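Side-chain contacts in hemoglobin subunit alpha (Isurus oxyrinchus, PDB 3MKB), which carries a haem group and, as one of four chains of the shark's haemoglobin, probably binds and transports oxygen: residues 105-108 with 109-113; 70-73 with 74-77; 7-10 with 11-15. One frame throughout, in Å; residues are numbered along the deposited sequence.

How the interactions relate
From the N terminus the three contacts follow in series, none nested in or crossing another. Interaction 3 spans little more than two turns in the middle of helix 4-19. Interaction 2 is the tight corner after helix 53-70, which it closes onto the short helix 76-79, and interaction 1 lies in the C-terminal part of helix 97-112. Interaction 3 touches both of the others. On one flank Arg7 forms a salt bridge to Asp74, and Ile10 and Ala14 pack on Ala70; on another, Ile13 packs on Leu109. Interactions 1 and 2 do not touch, their nearest atoms being about 11 Å apart, so helix 4-19 connects them.

Interaction 1 (105-108 with 109-113)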
ATOM      1  N   ILE A 105      -8.664 -11.576   7.671  1.00 26.41           N
ATOM      2  CA  ILE A 105      -8.803 -12.347   8.903  1.00 25.00           C
ATOM      3  C   ILE A 105      -9.555 -11.535   9.945  1.00 25.87           C
ATOM      4  O   ILE A 105     -10.430 -12.065  10.656  1.00 27.52           O
ATOM      5  CB  ILE A 105      -7.392 -12.788   9.496  1.00 27.30           C
ATOM      6  CG1 ILE A 105      -6.760 -13.877   8.618  1.00 25.20           C
ATOM      7  CG2 ILE A 105      -7.595 -13.411  10.911  1.00 24.43           C
ATOM      8  CD1 ILE A 105      -5.288 -14.200   8.936  1.00 26.04           C
ATOM      9  N   LEU A 106      -9.242 -10.244  10.035  1.00 28.61           N
ATOM     10  CA  LEU A 106      -9.876  -9.390  11.048  1.00 28.55           C
ATOM     11  C   LEU A 106     -11.365  -9.295  10.740  1.00 28.92           C
ATOM     12  O   LEU A 106     -12.192  -9.380  11.643  1.00 29.62           O
ATOM     13  CB  LEU A 106      -9.274  -8.002  11.039  1.00 28.49           C
ATOM     14  CG  LEU A 106      -7.812  -7.960  11.571  1.00 30.60           C
ATOM     15  CD1 LEU A 106      -7.333  -6.541  11.373  1.00 27.03           C
ATOM     16  CD2 LEU A 106      -7.738  -8.378  13.073  1.00 28.95           C
ATOM     17  N   VAL A 107     -11.704  -9.042   9.472  1.00 27.87           N
ATOM     18  CA  VAL A 107     -13.134  -9.006   9.102  1.00 27.34           C
ATOM     19  C   VAL A 107     -13.901 -10.305   9.399  1.00 26.01           C
ATOM     20  O   VAL A 107     -15.040 -10.289   9.858  1.00 26.54           O
ATOM     21  CB  VAL A 107     -13.318  -8.556   7.651  1.00 27.78           C
ATOM     22  CG1 VAL A 107     -14.806  -8.866   7.161  1.00 28.16           C
ATOM     23  CG2 VAL A 107     -12.861  -7.105   7.531  1.00 23.63           C
ATOM     24  N   THR A 108     -13.291 -11.444   9.124  1.00 26.47           N
ATOM     25  CA  THR A 108     -13.841 -12.742   9.513  1.00 26.18           C
ATOM     26  C   THR A 108     -14.113 -12.786  11.008  1.00 26.09           C
ATOM     27  O   THR A 108     -15.155 -13.311  11.440  1.00 25.71           O
ATOM     28  CB  THR A 108     -12.879 -13.916   9.112  1.00 25.67           C
ATOM     29  OG1 THR A 108     -12.683 -13.913   7.699  1.00 26.29           O
ATOM     30  CG2 THR A 108     -13.344 -15.300   9.615  1.00 27.33           C
ATOM     31  N   LEU A 109     -13.189 -12.291  11.849  1.00 27.59           N
ATOM     32  CA  LEU A 109     -13.445 -12.415  13.313  1.00 25.66           C
ATOM     33  C   LEU A 109     -14.623 -11.530  13.698  1.00 27.88           C
ATOM     34  O   LEU A 109     -15.462 -11.906  14.546  1.00 26.15           O
ATOM     35  CB  LEU A 109     -12.199 -12.014  14.121  1.00 26.27           C
ATOM     36  CG  LEU A 109     -10.973 -12.924  13.833  1.00 27.13           C
ATOM     37  CD1 LEU A 109      -9.625 -12.236  14.364  1.00 30.69           C
ATOM     38  CD2 LEU A 109     -11.189 -14.288  14.491  1.00 29.78           C
ATOM     39  N   ALA A 110     -14.689 -10.358  13.047  1.00 26.91           N
ATOM     40  CA  ALA A 110     -15.734  -9.401  13.325  1.00 27.77           C
ATOM     41  C   ALA A 110     -17.068 -10.007  12.992  1.00 28.90           C
ATOM     42  O   ALA A 110     -18.066  -9.668  13.624  1.00 29.09           O
ATOM     43  CB  ALA A 110     -15.525  -8.114  12.492  1.00 25.61           C
ATOM     44  N   THR A 111     -17.135 -10.880  11.987  1.00 30.54           N
ATOM     45  CA  THR A 111     -18.450 -11.426  11.622  1.00 30.68           C
ATOM     46  C   THR A 111     -18.834 -12.531  12.578  1.00 32.46           C
ATOM     47  O   THR A 111     -19.992 -12.889  12.670  1.00 33.04           O
ATOM     48  CB  THR A 111     -18.496 -12.037  10.218  1.00 31.15           C
ATOM     49  OG1 THR A 111     -17.756 -13.262  10.203  1.00 35.69           O
ATOM     50  CG2 THR A 111     -18.005 -11.024   9.119  1.00 27.66           C
ATOM     51  N   HIS A 112     -17.841 -13.075  13.304  1.00 33.48           N
ATOM     52  CA  HIS A 112     -18.050 -14.290  14.134  1.00 34.36           C
ATOM     53  C   HIS A 112     -18.062 -14.103  15.616  1.00 35.89           C
ATOM     54  O   HIS A 112     -18.931 -14.616  16.270  1.00 38.31           O
ATOM     55  CB  HIS A 112     -16.991 -15.362  13.809  1.00 32.26           C
ATOM     56  CG  HIS A 112     -17.301 -16.102  12.561  1.00 34.38           C
ATOM     57  ND1 HIS A 112     -18.255 -17.078  12.515  1.00 32.78           N
ATOM     58  CD2 HIS A 112     -16.823 -15.980  11.296  1.00 33.50           C
ATOM     59  CE1 HIS A 112     -18.325 -17.568  11.291  1.00 36.57           C
ATOM     60  NE2 HIS A 112     -17.465 -16.917  10.533  1.00 32.52           N
ATOM     61  N   LEU A 113     -17.095 -13.385  16.152  1.00 36.80           N
ATOM     62  CA  LEU A 113     -16.901 -13.321  17.585  1.00 38.96           C
ATOM     63  C   LEU A 113     -18.026 -12.483  18.229  1.00 39.88           C
ATOM     64  O   LEU A 113     -18.409 -11.406  17.707  1.00 39.21           O
ATOM     65  CB  LEU A 113     -15.527 -12.724  17.909  1.00 37.96           C
ATOM     66  CG  LEU A 113     -14.293 -13.617  17.989  1.00 40.55           C
ATOM     67  CD1 LEU A 113     -14.415 -14.728  17.009  1.00 43.58           C
ATOM     68  CD2 LEU A 113     -12.974 -12.794  17.758  1.00 39.75           C
TER
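Thr108 and His112, one helical turn apart, lie alongside each other and point the same way, with Thr108 CG2 3.9 Å from His112 CD2. The imidazole turns an edge to the backbone: Thr108 O sits in the ring plane, 3.2 Å from His112 CD2. Thr111 reaches the same carbonyl with its hydroxyl, donating from OG1 to Thr108 O over 2.9 Å. That bond follows from a chi1 of 71°, which sets OG1 between the backbone N and the carbonyl carbon, while CG2 comes to 3.1 Å from Val107 O. Thr108 O thus receives one sound bond and two weak ones, from the amides of Thr111 and His112. Thr108 OG1 turns back to Cys104 O, and His112 NE2 bonds Glu27 of helix 21-35. Elsewhere on the helix, Ile105 and Leu109 also run side by side, Ile105 CG2 touching Leu109 CD1 at 4.2 Å. Leu109 packs on Leu17 of helix 4-19, whereas Val107 meets Phe117 of a neighbouring beta subunit. A threonine hydroxyl returned to a carbonyl three residues back, beside regular i to i+4 amide bonds, is a familiar feature of alpha helices, here in a buried contact near the C-terminal end of helix 97-112 of the globin fold.

Interaction 2 (70-73 with 74-77); sequences AEHD and DDLH
Leu76 folds back over the peptide of His72, its CD2 lying 3.2 Å from His72 O and 4.1 Å from His72 CB. Leu76 CG stands anti to its own carbonyl carbon (chi1 -74°), an orientation that carries the branched end back toward the preceding turn. This is the close-packed part of the contact: Leu76 is buried, and its side chain also touches Ala130 of helix 118-135. Beneath it the backbone is pinned by Asp75 N, which donates to His72 O over 3.1 Å with an angle of 153° at the hydrogen, although the donor stands well above the carbonyl plane. An amide returning to the carbonyl three residues earlier closes a beta turn, and this one occupies the corner between helix 53-70 and helix 76-79 of the globin fold, with Asp75 at the N-cap position, though its side chain makes no capping bond. A water completes the corner, giving a hydrogen to Asp73 O at 2.7 Å and accepting one from Leu76 N at 2.9 Å. An alanine in place of Leu76 is likely to open a gap over the His72 carbonyl and lose the packing on Ala130. The other side is looser and more polar. The side chains of His72 and Asp75 run alongside each other with ring and carboxylate planes 40° apart, and the His72 ring stacks with that of His79. The exposed Asp74 directs its carboxylate out of the turn, where OD1 forms a salt bridge with Arg7 of helix 4-19.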
ATOM      1  N   ALA A  70       0.786 -16.887  17.916  1.00 37.88           N
ATOM      2  CA  ALA A  70       0.197 -16.428  19.162  1.00 39.00           C
ATOM      3  C   ALA A  70       0.871 -17.122  20.379  1.00 39.84           C
ATOM      4  O   ALA A  70       1.103 -16.492  21.411  1.00 41.27           O
ATOM      5  CB  ALA A  70      -1.268 -16.704  19.152  1.00 38.15           C
ATOM      6  N   GLU A  71       1.227 -18.389  20.227  1.00 39.56           N
ATOM      7  CA  GLU A  71       1.939 -19.118  21.306  1.00 41.09           C
ATOM      8  C   GLU A  71       3.483 -18.863  21.284  1.00 41.21           C
ATOM      9  O   GLU A  71       4.261 -19.579  21.945  1.00 40.57           O
ATOM     10  CB  GLU A  71       1.637 -20.610  21.208  1.00 39.13           C
ATOM     11  CG  GLU A  71       0.163 -20.875  20.959  1.00 40.43           C
ATOM     12  CD  GLU A  71      -0.187 -22.338  20.797  1.00 41.75           C
ATOM     13  OE1 GLU A  71       0.481 -23.043  20.002  1.00 41.22           O
ATOM     14  OE2 GLU A  71      -1.170 -22.781  21.448  1.00 42.16           O
ATOM     15  N   HIS A  72       3.883 -17.845  20.515  1.00 41.26           N
ATOM     16  CA  HIS A  72       5.293 -17.459  20.335  1.00 42.26           C
ATOM     17  C   HIS A  72       5.501 -15.936  20.354  1.00 42.45           C
ATOM     18  O   HIS A  72       6.396 -15.423  19.658  1.00 42.43           O
ATOM     19  CB  HIS A  72       5.817 -18.019  19.000  1.00 41.59           C
ATOM     20  CG  HIS A  72       6.087 -19.492  19.035  1.00 39.69           C
ATOM     21  ND1 HIS A  72       7.316 -19.999  19.389  1.00 37.36           N
ATOM     22  CD2 HIS A  72       5.300 -20.560  18.772  1.00 35.08           C
ATOM     23  CE1 HIS A  72       7.276 -21.320  19.343  1.00 36.48           C
ATOM     24  NE2 HIS A  72       6.067 -21.685  18.972  1.00 37.42           N
ATOM     25  N   ASP A  73       4.737 -15.235  21.197  1.00 43.71           N
ATOM     26  CA  ASP A  73       4.647 -13.755  21.123  1.00 45.25           C
ATOM     27  C   ASP A  73       5.979 -13.016  21.297  1.00 45.76           C
ATOM     28  O   ASP A  73       6.139 -11.904  20.813  1.00 45.98           O
ATOM     29  CB  ASP A  73       3.628 -13.230  22.153  1.00 45.00           C
ATOM     30  CG  ASP A  73       2.241 -12.961  21.575  1.00 47.76           C
ATOM     31  OD1 ASP A  73       2.056 -12.860  20.331  1.00 49.06           O
ATOM     32  OD2 ASP A  73       1.309 -12.796  22.408  1.00 48.86           O
ATOM     33  N   ASP A  74       6.932 -13.627  21.999  1.00 46.84           N
ATOM     34  CA  ASP A  74       8.213 -12.975  22.311  1.00 48.15           C
ATOM     35  C   ASP A  74       9.426 -13.560  21.562  1.00 48.68           C
ATOM     36  O   ASP A  74      10.584 -13.257  21.882  1.00 49.04           O
ATOM     37  CB  ASP A  74       8.459 -13.029  23.827  1.00 49.12           C
ATOM     38  CG  ASP A  74       7.409 -12.241  24.614  1.00 50.76           C
ATOM     39  OD1 ASP A  74       7.155 -11.047  24.291  1.00 53.27           O
ATOM     40  OD2 ASP A  74       6.820 -12.835  25.523  1.00 52.01           O
ATOM     41  N   ASP A  75       9.128 -14.361  20.545  1.00 48.38           N
ATOM     42  CA  ASP A  75      10.066 -15.191  19.815  1.00 47.76           C
ATOM     43  C   ASP A  75       9.841 -15.117  18.297  1.00 46.88           C
ATOM     44  O   ASP A  75      10.504 -15.789  17.527  1.00 45.94           O
ATOM     45  CB  ASP A  75      10.121 -16.569  20.518  1.00 48.78           C
ATOM     46  CG  ASP A  75      11.126 -17.509  19.905  1.00 51.05           C
ATOM     47  OD1 ASP A  75      10.808 -18.714  19.790  1.00 53.83           O
ATOM     48  OD2 ASP A  75      12.227 -17.048  19.527  1.00 55.73           O
ATOM     49  N   LEU A  76       8.885 -14.302  17.867  1.00 46.18           N
ATOM     50  CA  LEU A  76       8.284 -14.386  16.522  1.00 45.95           C
ATOM     51  C   LEU A  76       9.331 -14.448  15.390  1.00 45.43           C
ATOM     52  O   LEU A  76       9.136 -15.123  14.359  1.00 44.34           O
ATOM     53  CB  LEU A  76       7.306 -13.233  16.311  1.00 45.77           C
ATOM     54  CG  LEU A  76       5.963 -13.327  17.046  1.00 45.77           C
ATOM     55  CD1 LEU A  76       5.057 -12.132  16.672  1.00 42.96           C
ATOM     56  CD2 LEU A  76       5.272 -14.677  16.767  1.00 44.12           C
ATOM     57  N   HIS A  77      10.434 -13.738  15.591  1.00 44.76           N
ATOM     58  CA  HIS A  77      11.483 -13.702  14.580  1.00 45.21           C
ATOM     59  C   HIS A  77      12.053 -15.097  14.271  1.00 44.13           C
ATOM     60  O   HIS A  77      12.176 -15.500  13.093  1.00 43.46           O
ATOM     61  CB  HIS A  77      12.607 -12.729  14.972  1.00 45.57           C
ATOM     62  CG  HIS A  77      13.646 -12.555  13.900  1.00 49.37           C
ATOM     63  ND1 HIS A  77      13.342 -12.084  12.635  1.00 50.46           N
ATOM     64  CD2 HIS A  77      14.984 -12.768  13.910  1.00 51.17           C
ATOM     65  CE1 HIS A  77      14.444 -12.030  11.908  1.00 52.09           C
ATOM     66  NE2 HIS A  77      15.456 -12.435  12.658  1.00 53.87           N
TER
HETATM   67  O   HOH W   1       8.281 -11.780  19.093  1.00 48.50           O

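Interaction 3 (7-10 with 11-15); sequences RSTI and GAIAK
The amide of Ala14 donates to Ile10 O over 2.7 Å, the shortest hydrogen bond between residues 7-10 and 11-15, almost straight at 171° and nearly along the C=O axis. Three further bonds repeat the i to i+4 pattern. Ile13 N reaches Thr9 O at 3.0 Å with an angle of 177°, and Gly11 N and Ala12 N bond Arg7 O and Ser8 O in the same way. Side chains add close contacts with these carbonyls. Ile13 holds CG1 beside its own backbone N (chi1 -56°), and this branch lies 3.3 Å from Thr9 O; the methyl of Ala14 approaches Ile10 O at 3.5 Å. Ala12 CB is 3.7 Å from Thr9 O. Across the two segments the side chains hardly meet: Thr9 CG2 and Ile13 CG1, one turn apart, are separated by 4.4 Å. Ile10, Ile13 and Ala14 pack on neighbouring helices: Ile10 on Leu127 and Ala70, Ile13 on Val124, Ala14 on Ala70. The charged ends turn elsewhere: the guanidinium of Arg7 goes to Asp74, in the corner that follows helix 53-70, and Lys15 to a long, weak ion pair with Glu71. With the four amides of 11-14 paired to the carbonyls of 7-10, this part of an amphipathic alpha helix can bury its apolar face against the rest of the globin while polar side chains remain toward the surface.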
ATOM      1  N   ARG A   7      -1.910  -9.496  25.433  1.00 43.18           N
ATOM      2  CA  ARG A   7      -1.472 -10.906  25.482  1.00 43.47           C
ATOM      3  C   ARG A   7      -2.617 -11.785  25.889  1.00 42.33           C
ATOM      4  O   ARG A   7      -2.853 -12.840  25.304  1.00 42.34           O
ATOM      5  CB  ARG A   7      -0.270 -11.106  26.407  1.00 43.89           C
ATOM      6  CG  ARG A   7       0.916 -10.257  25.957  1.00 48.56           C
ATOM      7  CD  ARG A   7       1.955 -10.036  27.095  1.00 54.00           C
ATOM      8  NE  ARG A   7       3.318  -9.888  26.576  1.00 54.89           N
ATOM      9  CZ  ARG A   7       4.092 -10.908  26.180  1.00 56.67           C
ATOM     10  NH1 ARG A   7       3.657 -12.172  26.210  1.00 55.07           N
ATOM     11  NH2 ARG A   7       5.307 -10.655  25.725  1.00 56.49           N
ATOM     12  N   SER A   8      -3.357 -11.342  26.897  1.00 41.95           N
ATOM     13  CA  SER A   8      -4.526 -12.068  27.332  1.00 41.53           C
ATOM     14  C   SER A   8      -5.541 -12.206  26.172  1.00 41.28           C
ATOM     15  O   SER A   8      -6.060 -13.314  25.869  1.00 40.86           O
ATOM     16  CB  SER A   8      -5.149 -11.364  28.541  1.00 41.85           C
ATOM     17  OG  SER A   8      -6.423 -11.952  28.842  1.00 45.46           O
ATOM     18  N   THR A   9      -5.804 -11.086  25.516  1.00 39.51           N
ATOM     19  CA  THR A   9      -6.814 -11.053  24.473  1.00 40.13           C
ATOM     20  C   THR A   9      -6.429 -11.925  23.271  1.00 37.82           C
ATOM     21  O   THR A   9      -7.283 -12.614  22.735  1.00 37.16           O
ATOM     22  CB  THR A   9      -7.086  -9.604  24.038  1.00 40.94           C
ATOM     23  OG1 THR A   9      -7.925  -8.968  25.028  1.00 46.69           O
ATOM     24  CG2 THR A   9      -7.777  -9.557  22.655  1.00 42.57           C
ATOM     25  N   ILE A  10      -5.153 -11.886  22.876  1.00 36.16           N
ATOM     26  CA  ILE A  10      -4.624 -12.716  21.783  1.00 35.25           C
ATOM     27  C   ILE A  10      -4.821 -14.214  22.141  1.00 36.92           C
ATOM     28  O   ILE A  10      -5.393 -14.957  21.361  1.00 36.63           O
ATOM     29  CB  ILE A  10      -3.112 -12.320  21.487  1.00 36.09           C
ATOM     30  CG1 ILE A  10      -3.055 -10.986  20.709  1.00 32.72           C
ATOM     31  CG2 ILE A  10      -2.330 -13.432  20.733  1.00 32.03           C
ATOM     32  CD1 ILE A  10      -1.748 -10.206  20.808  1.00 34.47           C
ATOM     33  N   GLY A  11      -4.365 -14.607  23.344  1.00 37.61           N
ATOM     34  CA  GLY A  11      -4.576 -15.946  23.927  1.00 36.89           C
ATOM     35  C   GLY A  11      -6.006 -16.447  23.756  1.00 37.20           C
ATOM     36  O   GLY A  11      -6.249 -17.553  23.234  1.00 35.79           O
ATOM     37  N   ALA A  12      -6.969 -15.629  24.191  1.00 37.09           N
ATOM     38  CA  ALA A  12      -8.378 -16.013  24.049  1.00 36.69           C
ATOM     39  C   ALA A  12      -8.775 -16.182  22.575  1.00 36.29           C
ATOM     40  O   ALA A  12      -9.408 -17.176  22.240  1.00 35.91           O
ATOM     41  CB  ALA A  12      -9.323 -14.979  24.784  1.00 37.29           C
ATOM     42  N   ILE A  13      -8.443 -15.193  21.720  1.00 37.40           N
ATOM     43  CA  ILE A  13      -8.646 -15.315  20.252  1.00 37.27           C
ATOM     44  C   ILE A  13      -7.991 -16.593  19.669  1.00 37.17           C
ATOM     45  O   ILE A  13      -8.635 -17.307  18.887  1.00 36.70           O
ATOM     46  CB  ILE A  13      -8.202 -14.038  19.440  1.00 36.91           C
ATOM     47  CG1 ILE A  13      -8.906 -12.747  19.911  1.00 38.40           C
ATOM     48  CG2 ILE A  13      -8.369 -14.215  17.888  1.00 38.42           C
ATOM     49  CD1 ILE A  13     -10.337 -12.621  19.590  1.00 40.63           C
ATOM     50  N   ALA A  14      -6.722 -16.853  20.018  1.00 36.09           N
ATOM     51  CA  ALA A  14      -6.014 -18.075  19.561  1.00 37.03           C
ATOM     52  C   ALA A  14      -6.770 -19.357  19.886  1.00 36.99           C
ATOM     53  O   ALA A  14      -6.887 -20.268  19.065  1.00 36.77           O
ATOM     54  CB  ALA A  14      -4.587 -18.144  20.173  1.00 36.84           C
ATOM     55  N   LYS A  15      -7.321 -19.419  21.092  1.00 37.86           N
ATOM     56  CA  LYS A  15      -8.080 -20.582  21.501  1.00 38.24           C
ATOM     57  C   LYS A  15      -9.346 -20.740  20.666  1.00 38.26           C
ATOM     58  O   LYS A  15      -9.732 -21.853  20.337  1.00 37.88           O
ATOM     59  CB  LYS A  15      -8.366 -20.549  23.013  1.00 39.82           C
ATOM     60  CG  LYS A  15      -7.189 -21.024  23.927  1.00 41.20           C
ATOM     61  CD  LYS A  15      -5.734 -20.845  23.368  1.00 46.78           C
ATOM     62  CE  LYS A  15      -5.282 -22.091  22.574  1.00 51.10           C
ATOM     63  NZ  LYS A  15      -4.321 -21.842  21.438  1.00 52.70           N
TER